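PDB 2BQX: inorganic pyrophosphatase from Helicobacter pylori, which hydrolyses inorganic pyrophosphate to two phosphate ions, using magnesium as cofactor and working as a homohexamer. Local coordinates for residues Y50-G55 with D69-S74; N93-S98 with W148-G153. All coordinates share one frame; numbering follows the deposited sequence.

Interaction 1: residues Y50-G55 with D69-S74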
loop_
_atom_site.group_PDB
_atom_site.type_symbol
_atom_site.label_atom_id
_atom_site.label_comp_id
_atom_site.label_asym_id
_atom_site.label_seq_id
_atom_site.Cartn_x
_atom_site.Cartn_y
_atom_site.Cartn_z
ATOM N N TYR A 50 10.325 -8.339 -7.472
ATOM C CA TYR A 50 11.751 -8.033 -7.518
ATOM C C TYR A 50 12.325 -7.782 -6.132
ATOM O O TYR A 50 11.831 -6.944 -5.382
ATOM C CB TYR A 50 12.018 -6.843 -8.442
ATOM C CG TYR A 50 12.056 -7.239 -9.894
ATOM C CD1 TYR A 50 10.885 -7.464 -10.612
ATOM C CD2 TYR A 50 13.276 -7.423 -10.546
ATOM C CE1 TYR A 50 10.930 -7.860 -11.949
ATOM C CE2 TYR A 50 13.330 -7.821 -11.873
ATOM C CZ TYR A 50 12.158 -8.036 -12.569
ATOM O OH TYR A 50 12.218 -8.422 -13.892
ATOM N N PRO A 51 13.385 -8.520 -5.776
ATOM C CA PRO A 51 14.041 -8.402 -4.471
ATOM C C PRO A 51 14.870 -7.142 -4.260
ATOM O O PRO A 51 15.431 -6.932 -3.184
ATOM C CB PRO A 51 14.880 -9.672 -4.401
ATOM C CG PRO A 51 15.310 -9.844 -5.815
ATOM C CD PRO A 51 14.037 -9.557 -6.599
ATOM N N ALA A 52 14.949 -6.308 -5.288
ATOM C CA ALA A 52 15.696 -5.055 -5.191
ATOM C C ALA A 52 15.271 -4.140 -6.308
ATOM O O ALA A 52 14.540 -4.541 -7.206
ATOM C CB ALA A 52 17.197 -5.313 -5.304
ATOM N N ASN A 53 15.727 -2.899 -6.237
ATOM C CA ASN A 53 15.445 -1.949 -7.290
ATOM C C ASN A 53 16.354 -2.442 -8.407
ATOM O O ASN A 53 17.423 -2.995 -8.142
ATOM C CB ASN A 53 15.817 -0.542 -6.833
ATOM C CG ASN A 53 14.970 -0.079 -5.657
ATOM O OD1 ASN A 53 13.752 0.099 -5.788
ATOM N ND2 ASN A 53 15.606 0.109 -4.496
ATOM N N TYR A 54 15.925 -2.245 -9.646
ATOM C CA TYR A 54 16.667 -2.733 -10.800
ATOM C C TYR A 54 16.773 -1.689 -11.906
ATOM O O TYR A 54 15.800 -1.004 -12.207
ATOM C CB TYR A 54 15.937 -3.969 -11.323
ATOM C CG TYR A 54 16.607 -4.690 -12.458
ATOM C CD1 TYR A 54 16.578 -4.187 -13.763
ATOM C CD2 TYR A 54 17.264 -5.895 -12.230
ATOM C CE1 TYR A 54 17.193 -4.880 -14.810
ATOM C CE2 TYR A 54 17.873 -6.587 -13.258
ATOM C CZ TYR A 54 17.838 -6.079 -14.541
ATOM O OH TYR A 54 18.457 -6.790 -15.539
ATOM N N GLY A 55 17.947 -1.580 -12.521
ATOM C CA GLY A 55 18.108 -0.608 -13.585
ATOM C C GLY A 55 19.341 -0.841 -14.437
ATOM O O GLY A 55 19.878 -1.948 -14.482
ATOM N N ASP A 69 23.366 -4.029 -16.570
ATOM C CA ASP A 69 22.312 -3.989 -15.547
ATOM C C ASP A 69 22.870 -3.883 -14.137
ATOM O O ASP A 69 23.976 -4.338 -13.858
ATOM C CB ASP A 69 21.440 -5.251 -15.601
ATOM C CG ASP A 69 20.683 -5.394 -16.898
ATOM O OD1 ASP A 69 20.100 -4.391 -17.368
ATOM O OD2 ASP A 69 20.655 -6.525 -17.427
ATOM N N ALA A 70 22.083 -3.305 -13.240
ATOM C CA ALA A 70 22.504 -3.169 -11.859
ATOM C C ALA A 70 21.317 -3.311 -10.925
ATOM O O ALA A 70 20.226 -2.827 -11.217
ATOM C CB ALA A 70 23.162 -1.822 -11.643
ATOM N N LEU A 71 21.536 -4.005 -9.817
ATOM C CA LEU A 71 20.510 -4.153 -8.808
ATOM C C LEU A 71 20.939 -3.156 -7.752
ATOM O O LEU A 71 22.120 -3.082 -7.412
ATOM C CB LEU A 71 20.521 -5.558 -8.211
ATOM C CG LEU A 71 19.955 -6.664 -9.108
ATOM C CD1 LEU A 71 20.277 -8.036 -8.515
ATOM C CD2 LEU A 71 18.449 -6.481 -9.226
ATOM N N VAL A 72 20.002 -2.354 -7.266
ATOM C CA VAL A 72 20.330 -1.395 -6.224
ATOM C C VAL A 72 19.591 -1.856 -4.977
ATOM O O VAL A 72 18.379 -1.693 -4.874
ATOM C CB VAL A 72 19.894 0.040 -6.604
ATOM C CG1 VAL A 72 20.252 1.000 -5.474
ATOM C CG2 VAL A 72 20.597 0.474 -7.893
ATOM N N LEU A 73 20.326 -2.468 -4.052
ATOM C CA LEU A 73 19.753 -2.967 -2.808
ATOM C C LEU A 73 19.464 -1.819 -1.854
ATOM O O LEU A 73 20.280 -0.920 -1.671
ATOM C CB LEU A 73 20.703 -3.978 -2.161
ATOM C CG LEU A 73 20.677 -5.387 -2.769
ATOM C CD1 LEU A 73 21.013 -5.338 -4.248
ATOM C CD2 LEU A 73 21.660 -6.272 -2.024
ATOM N N SER A 74 18.290 -1.854 -1.242
ATOM C CA SER A 74 17.883 -0.788 -0.345
ATOM C C SER A 74 16.690 -1.279 0.437
ATOM O O SER A 74 16.062 -2.262 0.056
ATOM C CB SER A 74 17.472 0.446 -1.164
ATOM O OG SER A 74 16.839 1.412 -0.343
HETATM O O HOH W 1 17.173 -4.860 -1.772
#

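Interaction 2: residues N93-S98 with W148-G153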
loop_
_atom_site.group_PDB
_atom_site.type_symbol
_atom_site.label_atom_id
_atom_site.label_comp_id
_atom_site.label_asym_id
_atom_site.label_seq_id
_atom_site.Cartn_x
_atom_site.Cartn_y
_atom_site.Cartn_z
ATOM N N ASN A 93 26.571 -13.390 -11.580
ATOM C CA ASN A 93 26.743 -14.010 -12.891
ATOM C C ASN A 93 25.688 -15.084 -13.141
ATOM O O ASN A 93 25.417 -15.914 -12.277
ATOM C CB ASN A 93 28.143 -14.624 -12.976
ATOM C CG ASN A 93 29.243 -13.586 -12.843
ATOM O OD1 ASN A 93 30.274 -13.832 -12.216
ATOM N ND2 ASN A 93 29.032 -12.423 -13.441
ATOM N N MET A 94 25.094 -15.069 -14.329
ATOM C CA MET A 94 24.076 -16.048 -14.672
ATOM C C MET A 94 24.050 -16.320 -16.169
ATOM O O MET A 94 24.524 -15.517 -16.976
ATOM C CB MET A 94 22.695 -15.555 -14.232
ATOM C CG MET A 94 22.288 -14.226 -14.857
ATOM S SD MET A 94 20.743 -13.598 -14.157
ATOM C CE MET A 94 21.305 -13.093 -12.563
ATOM N N GLU A 95 23.474 -17.455 -16.530
ATOM C CA GLU A 95 23.360 -17.838 -17.925
ATOM C C GLU A 95 21.886 -17.980 -18.272
ATOM O O GLU A 95 21.133 -18.598 -17.518
ATOM C CB GLU A 95 24.059 -19.180 -18.159
ATOM C CG GLU A 95 24.040 -19.641 -19.606
ATOM C CD GLU A 95 24.292 -21.127 -19.753
ATOM O OE1 GLU A 95 24.709 -21.770 -18.763
ATOM O OE2 GLU A 95 24.069 -21.655 -20.864
ATOM N N ASP A 96 21.461 -17.386 -19.384
ATOM C CA ASP A 96 20.077 -17.531 -19.818
ATOM C C ASP A 96 20.068 -18.112 -21.225
ATOM O O ASP A 96 21.119 -18.501 -21.746
ATOM C CB ASP A 96 19.298 -16.205 -19.765
ATOM C CG ASP A 96 19.870 -15.129 -20.668
ATOM O OD1 ASP A 96 20.491 -15.453 -21.703
ATOM O OD2 ASP A 96 19.669 -13.939 -20.340
ATOM N N GLU A 97 18.894 -18.180 -21.842
ATOM C CA GLU A 97 18.782 -18.754 -23.180
ATOM C C GLU A 97 19.555 -17.981 -24.248
ATOM O O GLU A 97 19.791 -18.501 -25.338
ATOM C CB GLU A 97 17.312 -18.856 -23.608
ATOM C CG GLU A 97 16.677 -17.525 -23.987
ATOM C CD GLU A 97 16.350 -16.665 -22.785
ATOM O OE1 GLU A 97 16.101 -15.457 -22.973
ATOM O OE2 GLU A 97 16.331 -17.192 -21.655
ATOM N N SER A 98 19.950 -16.750 -23.938
ATOM C CA SER A 98 20.684 -15.928 -24.895
ATOM C C SER A 98 22.192 -15.939 -24.670
ATOM O O SER A 98 22.959 -15.561 -25.552
ATOM C CB SER A 98 20.183 -14.482 -24.850
ATOM O OG SER A 98 18.845 -14.393 -25.302
ATOM N N TRP A 148 14.881 -19.243 -19.750
ATOM C CA TRP A 148 15.363 -19.864 -18.523
ATOM C C TRP A 148 16.606 -19.158 -18.009
ATOM O O TRP A 148 17.275 -18.442 -18.754
ATOM C CB TRP A 148 15.687 -21.344 -18.754
ATOM C CG TRP A 148 16.610 -21.593 -19.926
ATOM C CD1 TRP A 148 16.244 -21.856 -21.215
ATOM C CD2 TRP A 148 18.046 -21.565 -19.915
ATOM N NE1 TRP A 148 17.362 -21.995 -22.008
ATOM C CE2 TRP A 148 18.481 -21.820 -21.235
ATOM C CE3 TRP A 148 19.006 -21.348 -18.918
ATOM C CZ2 TRP A 148 19.834 -21.861 -21.584
ATOM C CZ3 TRP A 148 20.352 -21.390 -19.264
ATOM C CH2 TRP A 148 20.752 -21.646 -20.590
ATOM N N VAL A 149 16.909 -19.366 -16.733
ATOM C CA VAL A 149 18.073 -18.747 -16.122
ATOM C C VAL A 149 18.797 -19.717 -15.199
ATOM O O VAL A 149 18.178 -20.352 -14.346
ATOM C CB VAL A 149 17.684 -17.504 -15.277
ATOM C CG1 VAL A 149 18.938 -16.874 -14.680
ATOM C CG2 VAL A 149 16.943 -16.490 -16.138
ATOM N N LYS A 150 20.107 -19.839 -15.390
ATOM C CA LYS A 150 20.933 -20.687 -14.539
ATOM C C LYS A 150 21.916 -19.750 -13.859
ATOM O O LYS A 150 22.840 -19.248 -14.494
ATOM C CB LYS A 150 21.712 -21.720 -15.357
ATOM C CG LYS A 150 20.879 -22.844 -15.958
ATOM C CD LYS A 150 21.791 -23.833 -16.684
ATOM C CE LYS A 150 21.024 -25.031 -17.227
ATOM N NZ LYS A 150 20.079 -24.672 -18.328
ATOM N N VAL A 151 21.711 -19.507 -12.569
ATOM C CA VAL A 151 22.584 -18.614 -11.822
ATOM C C VAL A 151 23.892 -19.295 -11.441
ATOM O O VAL A 151 23.891 -20.422 -10.946
ATOM C CB VAL A 151 21.890 -18.125 -10.534
ATOM C CG1 VAL A 151 22.790 -17.149 -9.803
ATOM C CG2 VAL A 151 20.560 -17.478 -10.876
ATOM N N LYS A 152 25.011 -18.613 -11.665
ATOM C CA LYS A 152 26.307 -19.188 -11.325
ATOM C C LYS A 152 26.672 -18.850 -9.885
ATOM O O LYS A 152 26.952 -19.739 -9.084
ATOM C CB LYS A 152 27.392 -18.662 -12.269
ATOM C CG LYS A 152 27.078 -18.859 -13.744
ATOM C CD LYS A 152 26.822 -20.323 -14.083
ATOM C CE LYS A 152 26.446 -20.479 -15.544
ATOM N NZ LYS A 152 26.080 -21.880 -15.888
ATOM N N GLY A 153 26.659 -17.560 -9.563
ATOM C CA GLY A 153 26.999 -17.132 -8.218
ATOM C C GLY A 153 27.438 -15.685 -8.191
ATOM O O GLY A 153 27.454 -15.020 -9.227
#

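Interaction 1: residues Y50-G55 with D69-S74
Asn53 to Gly55 pair with Ala70 to Val72 as two short antiparallel strands whose axes approach to 4.6 Å, the Asn53-Val72 and Gly55-Ala70 pairs hydrogen-bonded and the Tyr54-Leu71 pair between them non-hydrogen-bonded. Val72 N reaches Asn53 O at 2.8 Å, and the Gly55-Ala70 pair closes with two bonds of equal length. Val72 O receives Asn53 N and, weakly, Asn53 ND2; that amide is fixed mainly from outside, OD1 taking the backbone N-H groups of Lys23 and Phe78 and ND2 also donating to Val76 O. Just before Asn53 and just past Val72, a water donates to Pro51 O and accepts from Ser74 N.

On the face of the sheet that carries Tyr54 and Leu71, the Tyr54 ring stands with CG anti to the backbone N (chi1 -175°), which lays it along the neighbouring strand. Its CD2 edge meets Leu71 CD2 near the ring plane, and at 3.3 Å between the two carbons the packing is tight. Further along, the phenol reaches the carboxylate of Asp69, Tyr54 OH lying 2.9 Å from Asp69 OD2, with ring and carboxylate planes 43° apart. Lys103 NZ hydrogen-bonds to Tyr54 OH and forms a salt bridge with Asp69 OD2, so one ammonium group ties both side chains together. Ala52 CB, 4.0 Å from Leu73 CD1, extends the apolar packing, while helix 127-139 covers Leu71 and Leu73 through Ile133.

The strand pair belongs to the central beta-barrel of family I pyrophosphatases and carries part of the predicted active site, Tyr54 for substrate and Asp69, beside Asp64 and Asp101, for magnesium.

Interaction 2: residues N93-S98 with W148-G153
Asn93 O faces two successive N-H groups of the partner strand, Lys152 N at 2.8 Å and, more weakly, Gly153 N at 3.4 Å, which makes a classic beta bulge. Beyond it the antiparallel register moves by one residue, and Glu95 and Lys150 form a hydrogen-bonded pair, with Lys150 N and Glu95 O 2.7 Å apart in a nearly straight bond.

The side chain of Glu95 leaves the backbone with CG anti to N (chi1 -178°) and rises, extended, from the face of the sheet it shares with Lys150, alongside Lys152 and the Trp148 indole. CB packs against Lys152 CE at 3.8 Å; CG lies near the CH2 and CZ3 corner of Trp148; CD sits at the edge of that indole, in its plane, with the carboxylate turned 77° from the ring. At the tip the oxygens separate: OE2 comes to 3.3 Å from Trp148 CH2, whereas OE1 forms a salt bridge with Lys152 NZ at 3.2 Å, met nearly along its C-O axis.

The indole itself is sandwiched. Glu97 N lies over the centre of one face, 3.7 Å above the plane, and Lys150 NZ stands above the opposite face toward the rim. Glu97 folds back so that OE2 accepts Trp148 N at 3.2 Å, while Asp96 OD1 accepts Ser98 N in an Asx turn. On the other side of the sheet, Met94 SD touches Val149 CG1, and Phe137 of helix 127-139 packs against Met94 and Val151.

The chemistry is thus two-sided: Met94, Val149 and Val151 give an apolar patch, Met94 and Val151 of it on helix 127-139, against an outer face where the Lys152 ammonium holds OE1 and, with the more distant Lys150, probably offsets the charge of Glu95.

Interaction 1 closes before interaction 2 opens, and strand 69-72 is followed directly by strand 83-96, which carries residues 93-98. The two contacts lie in the same curled sheet, their centres about 17 Å apart and their nearest atoms about 7 Å apart, without touching. Strand 99-108 lies between them, parallel to 69-72 and antiparallel to 83-96. Helix 127-139 packs on both, its Phe137 touching Leu71 in one and Met94 and Val151 in the other. Interaction 1 is buried near the centre of the chain, whereas interaction 2 lies at the surface. Asp101, predicted to bind magnesium, neighbours Asp69 in one and Met94 in the other, so both strand pairings come close to the predicted metal site.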